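Local coordinates for protein O-methyltransferase, putative (Bacillus cereus, PDB 3DUW) that binds S-adenosylhomocysteine in a Rossmann-like domain and probably transfers methyl groups from S-adenosylmethionine to hydroxyl groups of its substrates, at residues 164-176 against 181-193. Numbering follows the deposited sequence.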
loop_
_atom_site.group_PDB
_atom_site.type_symbol
_atom_site.label_atom_id
_atom_site.label_comp_id
_atom_site.label_asym_id
_atom_site.label_seq_id
_atom_site.Cartn_x
_atom_site.Cartn_y
_atom_site.Cartn_z
ATOM N N ILE A 164 3.671 -3.703 -8.828
ATOM C CA ILE A 164 2.887 -2.501 -8.586
ATOM C C ILE A 164 2.633 -1.863 -9.939
ATOM O O ILE A 164 3.574 -1.644 -10.707
ATOM C CB ILE A 164 3.643 -1.467 -7.725
ATOM C CG1 ILE A 164 3.852 -2.005 -6.306
ATOM C CG2 ILE A 164 2.862 -0.153 -7.694
ATOM C CD1 ILE A 164 2.570 -2.170 -5.513
ATOM N N GLY A 165 1.364 -1.598 -10.239
ATOM C CA GLY A 165 1.004 -0.947 -11.487
ATOM C C GLY A 165 0.418 0.405 -11.125
ATOM O O GLY A 165 -0.618 0.472 -10.469
ATOM N N ASP A 166 1.076 1.482 -11.536
ATOM C CA ASP A 166 0.613 2.829 -11.223
ATOM C C ASP A 166 -0.376 3.360 -12.255
ATOM O O ASP A 166 -0.450 2.858 -13.385
ATOM C CB ASP A 166 1.828 3.767 -11.149
ATOM C CG ASP A 166 1.516 5.106 -10.489
ATOM O OD1 ASP A 166 0.603 5.164 -9.637
ATOM O OD2 ASP A 166 2.216 6.099 -10.803
ATOM N N ASN A 167 -1.143 4.367 -11.842
ATOM C CA ASN A 167 -2.092 5.053 -12.710
ATOM C C ASN A 167 -3.125 4.137 -13.356
ATOM O O ASN A 167 -3.335 4.180 -14.573
ATOM C CB ASN A 167 -1.312 5.814 -13.786
ATOM C CG ASN A 167 -0.152 6.605 -13.204
ATOM O OD1 ASN A 167 1.012 6.346 -13.517
ATOM N ND2 ASN A 167 -0.464 7.567 -12.342
ATOM N N VAL A 168 -3.791 3.330 -12.537
ATOM C CA VAL A 168 -4.778 2.401 -13.057
ATOM C C VAL A 168 -6.233 2.731 -12.722
ATOM O O VAL A 168 -7.097 1.860 -12.788
ATOM C CB VAL A 168 -4.451 0.958 -12.612
ATOM C CG1 VAL A 168 -3.101 0.539 -13.192
ATOM C CG2 VAL A 168 -4.430 0.867 -11.097
ATOM N N VAL A 169 -6.499 3.987 -12.365
ATOM C CA VAL A 169 -7.864 4.438 -12.066
ATOM C C VAL A 169 -8.183 5.611 -12.992
ATOM O O VAL A 169 -9.294 5.719 -13.517
ATOM C CB VAL A 169 -8.012 4.835 -10.580
ATOM C CG1 VAL A 169 -9.319 5.580 -10.349
ATOM C CG2 VAL A 169 -7.980 3.573 -9.725
ATOM N N ARG A 170 -7.193 6.478 -13.182
ATOM C CA ARG A 170 -7.279 7.611 -14.097
ATOM C C ARG A 170 -8.566 8.433 -14.030
ATOM O O ARG A 170 -9.360 8.468 -14.977
ATOM C CB ARG A 170 -7.042 7.088 -15.518
ATOM C CG ARG A 170 -5.947 6.017 -15.576
ATOM C CD ARG A 170 -5.594 5.619 -17.002
ATOM N NE ARG A 170 -4.899 6.686 -17.715
ATOM C CZ ARG A 170 -3.595 6.941 -17.621
ATOM N NH1 ARG A 170 -2.807 6.204 -16.845
ATOM N NH2 ARG A 170 -3.075 7.951 -18.299
ATOM N N GLU A 171 -8.748 9.102 -12.897
ATOM C CA GLU A 171 -9.902 9.957 -12.642
ATOM C C GLU A 171 -11.238 9.226 -12.753
ATOM O O GLU A 171 -12.279 9.837 -13.005
ATOM C CB GLU A 171 -9.864 11.175 -13.574
ATOM C CG GLU A 171 -8.567 11.963 -13.449
ATOM C CD GLU A 171 -8.621 13.311 -14.135
ATOM O OE1 GLU A 171 -9.039 13.371 -15.310
ATOM O OE2 GLU A 171 -8.231 14.313 -13.496
ATOM N N GLY A 172 -11.198 7.913 -12.542
ATOM C CA GLY A 172 -12.403 7.106 -12.595
ATOM C C GLY A 172 -12.795 6.586 -13.965
ATOM O O GLY A 172 -13.770 5.845 -14.091
ATOM N N GLU A 173 -12.038 6.959 -14.993
ATOM C CA GLU A 173 -12.343 6.528 -16.351
ATOM C C GLU A 173 -12.145 5.035 -16.580
ATOM O O GLU A 173 -12.631 4.480 -17.568
ATOM C CB GLU A 173 -11.498 7.323 -17.347
ATOM C CG GLU A 173 -11.908 8.782 -17.463
ATOM C CD GLU A 173 -10.987 9.574 -18.368
ATOM O OE1 GLU A 173 -10.651 9.068 -19.460
ATOM O OE2 GLU A 173 -10.607 10.704 -17.992
ATOM N N VAL A 174 -11.442 4.380 -15.663
ATOM C CA VAL A 174 -11.184 2.952 -15.787
ATOM C C VAL A 174 -12.462 2.117 -15.928
ATOM O O VAL A 174 -12.426 1.020 -16.481
ATOM C CB VAL A 174 -10.361 2.433 -14.577
ATOM C CG1 VAL A 174 -11.145 2.609 -13.286
ATOM C CG2 VAL A 174 -9.978 0.979 -14.786
ATOM N N ILE A 175 -13.591 2.635 -15.452
ATOM C CA ILE A 175 -14.845 1.886 -15.538
ATOM C C ILE A 175 -15.580 2.070 -16.864
ATOM O O ILE A 175 -16.590 1.410 -17.115
ATOM C CB ILE A 175 -15.799 2.256 -14.372
ATOM C CG1 ILE A 175 -17.051 1.374 -14.414
ATOM C CG2 ILE A 175 -16.173 3.728 -14.450
ATOM C CD1 ILE A 175 -18.047 1.657 -13.308
ATOM N N ASP A 176 -15.074 2.953 -17.718
ATOM C CA ASP A 176 -15.713 3.187 -19.009
ATOM C C ASP A 176 -15.164 2.277 -20.104
ATOM O O ASP A 176 -14.117 2.546 -20.686
ATOM C CB ASP A 176 -15.547 4.646 -19.426
ATOM C CG ASP A 176 -16.258 4.954 -20.724
ATOM O OD1 ASP A 176 -17.157 4.170 -21.096
ATOM O OD2 ASP A 176 -15.927 5.975 -21.361
ATOM N N ASP A 181 -9.715 6.469 -24.940
ATOM C CA ASP A 181 -8.345 6.658 -24.463
ATOM C C ASP A 181 -7.623 5.309 -24.455
ATOM O O ASP A 181 -7.975 4.413 -23.690
ATOM C CB ASP A 181 -8.370 7.237 -23.044
ATOM C CG ASP A 181 -7.008 7.717 -22.580
ATOM O OD1 ASP A 181 -5.988 7.139 -23.003
ATOM O OD2 ASP A 181 -6.958 8.671 -21.771
ATOM N N PRO A 182 -6.592 5.146 -25.302
ATOM C CA PRO A 182 -5.862 3.876 -25.345
ATOM C C PRO A 182 -5.224 3.485 -24.009
ATOM O O PRO A 182 -4.978 2.305 -23.754
ATOM C CB PRO A 182 -4.834 4.108 -26.452
ATOM C CG PRO A 182 -4.580 5.582 -26.374
ATOM C CD PRO A 182 -5.976 6.136 -26.204
ATOM N N ARG A 183 -4.958 4.474 -23.163
ATOM C CA ARG A 183 -4.367 4.212 -21.854
ATOM C C ARG A 183 -5.412 3.577 -20.939
ATOM O O ARG A 183 -5.099 2.697 -20.131
ATOM C CB ARG A 183 -3.841 5.515 -21.253
ATOM C CG ARG A 183 -2.720 6.131 -22.078
ATOM C CD ARG A 183 -2.399 7.538 -21.625
ATOM N NE ARG A 183 -3.543 8.424 -21.805
ATOM C CZ ARG A 183 -3.526 9.727 -21.549
ATOM N NH1 ARG A 183 -2.419 10.302 -21.098
ATOM N NH2 ARG A 183 -4.619 10.453 -21.739
ATOM N N VAL A 184 -6.659 4.025 -21.068
ATOM C CA VAL A 184 -7.748 3.473 -20.272
ATOM C C VAL A 184 -8.012 2.035 -20.722
ATOM O O VAL A 184 -8.201 1.140 -19.900
ATOM C CB VAL A 184 -9.044 4.309 -20.431
ATOM C CG1 VAL A 184 -10.217 3.590 -19.779
ATOM C CG2 VAL A 184 -8.857 5.679 -19.790
ATOM N N GLN A 185 -8.027 1.805 -22.031
ATOM C CA GLN A 185 -8.258 0.457 -22.533
ATOM C C GLN A 185 -7.116 -0.458 -22.090
ATOM O O GLN A 185 -7.347 -1.595 -21.685
ATOM C CB GLN A 185 -8.393 0.464 -24.060
ATOM C CG GLN A 185 -9.609 1.247 -24.557
ATOM C CD GLN A 185 -10.934 0.651 -24.097
ATOM O OE1 GLN A 185 -11.970 1.319 -24.125
ATOM N NE2 GLN A 185 -10.910 -0.609 -23.685
ATOM N N GLY A 186 -5.888 0.050 -22.147
ATOM C CA GLY A 186 -4.744 -0.742 -21.725
ATOM C C GLY A 186 -4.849 -1.166 -20.269
ATOM O O GLY A 186 -4.534 -2.306 -19.927
ATOM N N ILE A 187 -5.286 -0.256 -19.403
ATOM C CA ILE A 187 -5.420 -0.584 -17.990
ATOM C C ILE A 187 -6.533 -1.609 -17.780
ATOM O O ILE A 187 -6.394 -2.514 -16.962
ATOM C CB ILE A 187 -5.685 0.686 -17.144
ATOM C CG1 ILE A 187 -4.415 1.547 -17.095
ATOM C CG2 ILE A 187 -6.144 0.306 -15.749
ATOM C CD1 ILE A 187 -3.202 0.837 -16.525
ATOM N N ARG A 188 -7.633 -1.481 -18.517
ATOM C CA ARG A 188 -8.714 -2.448 -18.380
ATOM C C ARG A 188 -8.237 -3.841 -18.815
ATOM O O ARG A 188 -8.569 -4.837 -18.176
ATOM C CB ARG A 188 -9.939 -2.001 -19.190
ATOM C CG ARG A 188 -10.681 -0.820 -18.553
ATOM C CD ARG A 188 -11.831 -0.327 -19.423
ATOM N NE ARG A 188 -12.822 -1.367 -19.681
ATOM C CZ ARG A 188 -13.779 -1.727 -18.833
ATOM N NH1 ARG A 188 -13.894 -1.129 -17.657
ATOM N NH2 ARG A 188 -14.624 -2.691 -19.167
ATOM N N ARG A 189 -7.450 -3.907 -19.889
ATOM C CA ARG A 189 -6.906 -5.178 -20.378
ATOM C C ARG A 189 -6.019 -5.785 -19.283
ATOM O O ARG A 189 -5.969 -7.004 -19.101
ATOM C CB ARG A 189 -6.053 -4.949 -21.634
ATOM C CG ARG A 189 -6.784 -4.406 -22.858
ATOM C CD ARG A 189 -7.808 -5.395 -23.387
ATOM N NE ARG A 189 -9.072 -5.291 -22.668
ATOM C CZ ARG A 189 -9.891 -4.249 -22.759
ATOM N NH1 ARG A 189 -9.578 -3.224 -23.542
ATOM N NH2 ARG A 189 -11.019 -4.226 -22.064
ATOM N N PHE A 190 -5.311 -4.911 -18.572
ATOM C CA PHE A 190 -4.410 -5.283 -17.483
ATOM C C PHE A 190 -5.189 -5.945 -16.335
ATOM O O PHE A 190 -4.820 -7.024 -15.875
ATOM C CB PHE A 190 -3.687 -4.006 -17.029
ATOM C CG PHE A 190 -2.685 -4.194 -15.923
ATOM C CD1 PHE A 190 -1.714 -5.188 -15.976
ATOM C CD2 PHE A 190 -2.659 -3.297 -14.857
ATOM C CE1 PHE A 190 -0.727 -5.278 -14.982
ATOM C CE2 PHE A 190 -1.681 -3.377 -13.867
ATOM C CZ PHE A 190 -0.715 -4.365 -13.926
ATOM N N TYR A 191 -6.267 -5.307 -15.883
ATOM C CA TYR A 191 -7.093 -5.871 -14.809
ATOM C C TYR A 191 -7.594 -7.256 -15.235
ATOM O O TYR A 191 -7.518 -8.225 -14.476
ATOM C CB TYR A 191 -8.312 -4.981 -14.533
ATOM C CG TYR A 191 -8.080 -3.787 -13.629
ATOM C CD1 TYR A 191 -8.239 -3.888 -12.248
ATOM C CD2 TYR A 191 -7.766 -2.539 -14.165
ATOM C CE1 TYR A 191 -8.102 -2.769 -11.423
ATOM C CE2 TYR A 191 -7.625 -1.416 -13.353
ATOM C CZ TYR A 191 -7.798 -1.539 -11.980
ATOM O OH TYR A 191 -7.690 -0.429 -11.167
ATOM N N GLU A 192 -8.107 -7.337 -16.457
ATOM C CA GLU A 192 -8.635 -8.587 -16.990
ATOM C C GLU A 192 -7.595 -9.701 -17.051
ATOM O O GLU A 192 -7.886 -10.843 -16.709
ATOM C CB GLU A 192 -9.224 -8.344 -18.381
ATOM C CG GLU A 192 -10.489 -7.498 -18.371
ATOM C CD GLU A 192 -10.793 -6.877 -19.724
ATOM O OE1 GLU A 192 -10.184 -7.298 -20.729
ATOM O OE2 GLU A 192 -11.644 -5.967 -19.786
ATOM N N LEU A 193 -6.383 -9.374 -17.485
ATOM C CA LEU A 193 -5.333 -10.380 -17.571
ATOM C C LEU A 193 -4.927 -10.892 -16.199
ATOM O O LEU A 193 -4.649 -12.080 -16.026
ATOM C CB LEU A 193 -4.122 -9.815 -18.303
ATOM C CG LEU A 193 -4.278 -9.874 -19.820
ATOM C CD1 LEU A 193 -3.171 -9.079 -20.480
ATOM C CD2 LEU A 193 -4.246 -11.332 -20.274
HETATM O O HOH W 1 -6.285 8.541 -19.069
HETATM O O HOH W 2 -9.166 10.390 -21.342
HETATM O O HOH W 3 -16.546 -1.334 -16.357
#
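Y191 and R188, about one helical turn apart, each donate a hydrogen bond to a backbone carbonyl of 164-176, the segment that runs from the end of strand 162-166 into a loop. The Y191 hydroxyl donates to V168 O at 2.9 Å (OH to O); that oxygen lies at the ring's edge, yet the hydroxyl sits 44° out of the carbonyl plane. R188 is more regular: its chain bends at chi3, bringing NH1 to V174 O at 2.9 Å, each partner in the other's plane. The bond is nearly straight, with an N-H...O angle of 162°. The same NH1 also donates to water 3, which itself donates to I175 O, so one nitrogen serves two successive carbonyls of the 3-10 turn 173-175.

At the other end, D181 caps helix 182-196. Its OD1 takes both the backbone N and NE of R183, while OD2 accepts R183 NH2 in a side-on salt bridge. Two waters add to OD2: water 1, 2.8 Å from OD2, accepts from R170 NE, and water 2 donates to both OD2 and E173 OE1, linking two carboxylates of like charge. R170 lays a guanidinium face over R183 CB, the two guanidinium planes 48° apart; R170 NH1 is used at home, on N167 O. The nearby D181 carboxylate probably eases the closeness of these two cations.

Between the polar ends, I187 presses CD1 against V168 CG1 at a tight 3.3 Å, and V174 CG2 meets Y191 CE2. Beyond, Y13 of the second subunit packs edge-to-face on Y191, and D214 receives the backbone N of V169 and R170. The carbonyls of V168, V174 and I175 are thus satisfied by helix donors and a bridging water, which hold the loop's backbone beside the dimer interface, with D181 the shared anionic centre at the helix start.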